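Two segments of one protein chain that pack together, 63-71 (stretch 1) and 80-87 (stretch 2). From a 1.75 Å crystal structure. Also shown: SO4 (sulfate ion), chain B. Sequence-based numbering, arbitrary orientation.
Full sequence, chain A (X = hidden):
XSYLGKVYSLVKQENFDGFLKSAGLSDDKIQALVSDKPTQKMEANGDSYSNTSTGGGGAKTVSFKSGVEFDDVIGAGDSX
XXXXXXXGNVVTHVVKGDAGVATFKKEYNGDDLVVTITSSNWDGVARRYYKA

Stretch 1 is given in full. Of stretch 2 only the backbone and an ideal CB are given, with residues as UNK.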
# COMPACT_ATOMS: atom_id res chain seq x y z
N SER A 63 -9.96 2.68 -8.78
CA SER A 63 -11.21 2.55 -8.03
C SER A 63 -11.43 1.11 -7.66
O SER A 63 -11.00 0.19 -8.39
CB SER A 63 -12.50 2.95 -8.82
OG SER A 63 -12.33 4.26 -9.25
N PHE A 64 -12.13 0.92 -6.55
CA PHE A 64 -12.41 -0.44 -6.12
C PHE A 64 -13.58 -0.44 -5.18
O PHE A 64 -13.98 0.63 -4.71
CB PHE A 64 -11.20 -1.09 -5.29
CG PHE A 64 -10.70 -0.22 -4.18
CD1 PHE A 64 -11.24 -0.32 -2.91
CD2 PHE A 64 -9.65 0.68 -4.41
CE1 PHE A 64 -10.78 0.51 -1.86
CE2 PHE A 64 -9.20 1.51 -3.40
CZ PHE A 64 -9.78 1.42 -2.12
N LYS A 65 -14.10 -1.65 -4.94
CA LYS A 65 -15.21 -1.95 -4.04
C LYS A 65 -14.65 -2.81 -2.92
O LYS A 65 -13.84 -3.69 -3.17
CB LYS A 65 -16.44 -2.72 -4.54
CG LYS A 65 -16.95 -2.06 -5.80
CD LYS A 65 -18.29 -2.55 -6.33
CE LYS A 65 -18.63 -1.84 -7.64
NZ LYS A 65 -19.62 -0.77 -7.52
N SER A 66 -15.08 -2.55 -1.69
CA SER A 66 -14.62 -3.31 -0.55
C SER A 66 -15.02 -4.78 -0.67
O SER A 66 -16.16 -5.10 -0.94
CB SER A 66 -15.14 -2.68 0.74
OG SER A 66 -14.68 -3.38 1.88
N GLY A 67 -14.09 -5.72 -0.48
CA GLY A 67 -14.44 -7.13 -0.57
C GLY A 67 -14.36 -7.77 -1.94
O GLY A 67 -14.63 -8.96 -2.09
N VAL A 68 -13.98 -7.01 -2.95
CA VAL A 68 -13.91 -7.58 -4.29
C VAL A 68 -12.48 -7.64 -4.81
O VAL A 68 -11.78 -6.66 -4.88
CB VAL A 68 -14.77 -6.74 -5.24
CG1 VAL A 68 -14.68 -7.23 -6.68
CG2 VAL A 68 -16.23 -6.79 -4.75
N GLU A 69 -12.07 -8.82 -5.18
CA GLU A 69 -10.72 -8.96 -5.69
C GLU A 69 -10.62 -8.51 -7.13
O GLU A 69 -11.56 -8.66 -7.90
CB GLU A 69 -10.48 -10.46 -5.84
CG GLU A 69 -10.36 -11.26 -4.56
CD GLU A 69 -9.57 -12.56 -4.77
OE1 GLU A 69 -9.23 -12.85 -6.01
OE2 GLU A 69 -9.31 -13.28 -3.86
N PHE A 70 -9.47 -7.96 -7.52
CA PHE A 70 -9.29 -7.51 -8.89
C PHE A 70 -7.82 -7.59 -9.32
O PHE A 70 -6.93 -7.53 -8.47
CB PHE A 70 -9.78 -6.09 -9.04
CG PHE A 70 -9.13 -5.03 -8.17
CD1 PHE A 70 -9.50 -4.89 -6.81
CD2 PHE A 70 -8.20 -4.12 -8.69
CE1 PHE A 70 -8.92 -3.89 -6.04
CE2 PHE A 70 -7.62 -3.12 -7.92
CZ PHE A 70 -8.00 -2.99 -6.57
N ASP A 71 -7.59 -7.74 -10.63
CA ASP A 71 -6.25 -7.80 -11.18
C ASP A 71 -5.70 -6.40 -11.03
O ASP A 71 -6.37 -5.40 -11.31
CB ASP A 71 -6.29 -8.20 -12.64
CG ASP A 71 -6.84 -9.56 -12.86
OD1 ASP A 71 -6.43 -10.48 -12.04
OD2 ASP A 71 -7.60 -9.78 -13.73
N UNK A 80 -0.40 -8.27 -9.48
CA UNK A 80 -0.97 -9.02 -8.37
C UNK A 80 -2.49 -9.06 -8.45
O UNK A 80 -3.11 -8.48 -9.34
CB UNK A 80 -0.53 -8.41 -7.04
N UNK A 81 -3.10 -9.76 -7.51
CA UNK A 81 -4.53 -9.84 -7.39
C UNK A 81 -4.69 -9.00 -6.09
O UNK A 81 -4.09 -9.35 -5.07
CB UNK A 81 -5.08 -11.27 -7.32
N UNK A 82 -5.44 -7.89 -6.09
CA UNK A 82 -5.56 -7.11 -4.84
C UNK A 82 -6.97 -7.22 -4.29
O UNK A 82 -7.91 -7.47 -5.04
CB UNK A 82 -5.20 -5.64 -5.07
N UNK A 83 -7.13 -7.02 -3.00
CA UNK A 83 -8.45 -7.06 -2.39
C UNK A 83 -8.41 -6.08 -1.23
O UNK A 83 -7.61 -6.26 -0.31
CB UNK A 83 -8.83 -8.47 -1.93
N UNK A 84 -9.23 -5.04 -1.24
CA UNK A 84 -9.19 -4.15 -0.12
C UNK A 84 -10.49 -4.32 0.65
O UNK A 84 -11.53 -4.55 0.06
CB UNK A 84 -8.98 -2.70 -0.57
N UNK A 85 -10.41 -4.21 1.98
CA UNK A 85 -11.51 -4.28 2.93
C UNK A 85 -11.46 -2.91 3.60
O UNK A 85 -10.40 -2.58 4.15
CB UNK A 85 -11.38 -5.44 3.92
N UNK A 86 -12.56 -2.13 3.52
CA UNK A 86 -12.68 -0.79 4.12
C UNK A 86 -13.58 -0.97 5.34
O UNK A 86 -14.73 -1.43 5.19
CB UNK A 86 -13.25 0.24 3.14
N UNK A 87 -13.07 -0.67 6.56
CA UNK A 87 -13.86 -0.87 7.78
C UNK A 87 -13.54 0.25 8.69
O UNK A 87 -12.63 0.20 9.52
CB UNK A 87 -13.58 -2.22 8.45
S SO4 B . -2.09 0.79 -0.83
O1 SO4 B . -3.55 0.87 -0.70
O2 SO4 B . -1.48 1.92 -0.16
O3 SO4 B . -1.58 -0.42 -0.19
O4 SO4 B . -1.73 0.82 -2.28

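Stretch 2 is extended throughout, so its CB atoms can be judged one by one against the atoms of stretch 1.

At position 80, CA-to-CB points away, and no atom of stretch 1 lies within 5.5 Å of the ideal CB. Stretch 1 sets little constraint; a beta-branched residue would suit the extended backbone. The deposited residue is Val80, with chi1 at -59° (m).

Position 81 forms a non-hydrogen-bonded antiparallel pair with Asp71, CA to CA 4.6 Å. Its ideal CB is 4.6 Å from Glu69 OE1 and 5.0 Å from Asp71 OD1. Two carboxylates favour a cationic side chain, lysine or arginine, though a polar donor could also serve. It is Lys81: NZ makes a salt bridge to Asp71 OD1 at 3.0 Å, while CG passes 3.4 Å from Glu69 OE1.

The backbone of position 82 is paired with Phe70: its N donates to Phe70 O (2.8 Å) and its O accepts from Phe70 N (3.0 Å). The ideal CB already sits 4.1 Å from Phe70 CZ, so alanine, serine or another compact residue would fit against the ring. Ser82 places CB over the Phe70 ring face, 4.2 Å from the centroid and 22° off the normal, a CH-pi contact.

At position 83 CA-to-CB runs sideways, with the ideal CB 4.1 Å from Glu69 CG and 4.5 Å from Val68 O. A long, flexible chain, aliphatic or with a polar end, could lie along this backbone. Met83 does so: its CG is 3.8 Å from Val68 C and 4.0 Å from Gly67 C.

Position 84 points toward stretch 1, its ideal CB 3.9 Å from Phe64 CE1. With Phe70 also near, a flat aromatic or a large aliphatic group is expected. Tyr84 stacks face-to-face on Phe64, centroids 4.1 Å apart and planes at 8°; Phe70 CZ approaches its edge, 3.8 Å from Tyr84 CE1. Its backbone O accepts from Gly67 N at 2.9 Å, and the O of water 1 bridges Tyr84 N (2.9 Å) to Lys65 O (2.8 Å) and Val68 O (2.7 Å).

At position 85 CA-to-CB points away, permitting many polar or beta-branched residues. Thr85 buries little here.

Position 86 points toward stretch 1, and its N donates to Ser66 OG (3.0 Å, 170°). Beside the Phe64 ring, a small or medium aliphatic group suits. Val86 brings CG2 to the ring edge, 4.1 Å from Phe64 CE1.

At position 87 CA-to-CB points sideways and no atom of stretch 1 lies within 5.5 Å of the ideal CB, so many kinds, polar ones among them, would do; the deposited residue is Asp87, which makes no contact with stretch 1.

Stretch 2, residues 80-87: VKSMYTVD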
# COMPACT_ATOMS: atom_id res chain seq x y z
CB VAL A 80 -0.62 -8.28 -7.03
CG1 VAL A 80 0.92 -8.15 -6.89
CG2 VAL A 80 -1.27 -6.85 -6.99
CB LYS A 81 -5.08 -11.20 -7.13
CG LYS A 81 -6.56 -11.19 -7.24
CD LYS A 81 -6.95 -11.22 -8.70
CE LYS A 81 -7.69 -12.49 -9.03
NZ LYS A 81 -7.70 -12.73 -10.46
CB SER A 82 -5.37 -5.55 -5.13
OG SER A 82 -4.07 -5.10 -5.35
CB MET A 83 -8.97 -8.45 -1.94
CG MET A 83 -10.46 -8.46 -1.67
SD MET A 83 -10.67 -8.38 0.09
CE MET A 83 -10.84 -10.09 0.44
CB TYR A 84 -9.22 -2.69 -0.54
CG TYR A 84 -8.03 -2.08 -1.22
CD1 TYR A 84 -7.74 -2.40 -2.56
CD2 TYR A 84 -7.22 -1.18 -0.52
CE1 TYR A 84 -6.66 -1.80 -3.17
CE2 TYR A 84 -6.13 -0.61 -1.11
CZ TYR A 84 -5.86 -0.92 -2.47
OH TYR A 84 -4.78 -0.32 -3.09
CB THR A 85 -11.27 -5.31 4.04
OG1 THR A 85 -11.39 -6.56 3.39
CG2 THR A 85 -12.41 -5.17 5.01
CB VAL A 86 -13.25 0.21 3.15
CG1 VAL A 86 -13.21 1.53 3.86
CG2 VAL A 86 -12.30 0.29 1.95
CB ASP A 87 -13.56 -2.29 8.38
CG ASP A 87 -14.36 -2.84 9.56
OD1 ASP A 87 -15.20 -2.01 10.09
OD2 ASP A 87 -14.22 -3.93 10.02
O HOH W 1 -11.13 -4.55 -3.33
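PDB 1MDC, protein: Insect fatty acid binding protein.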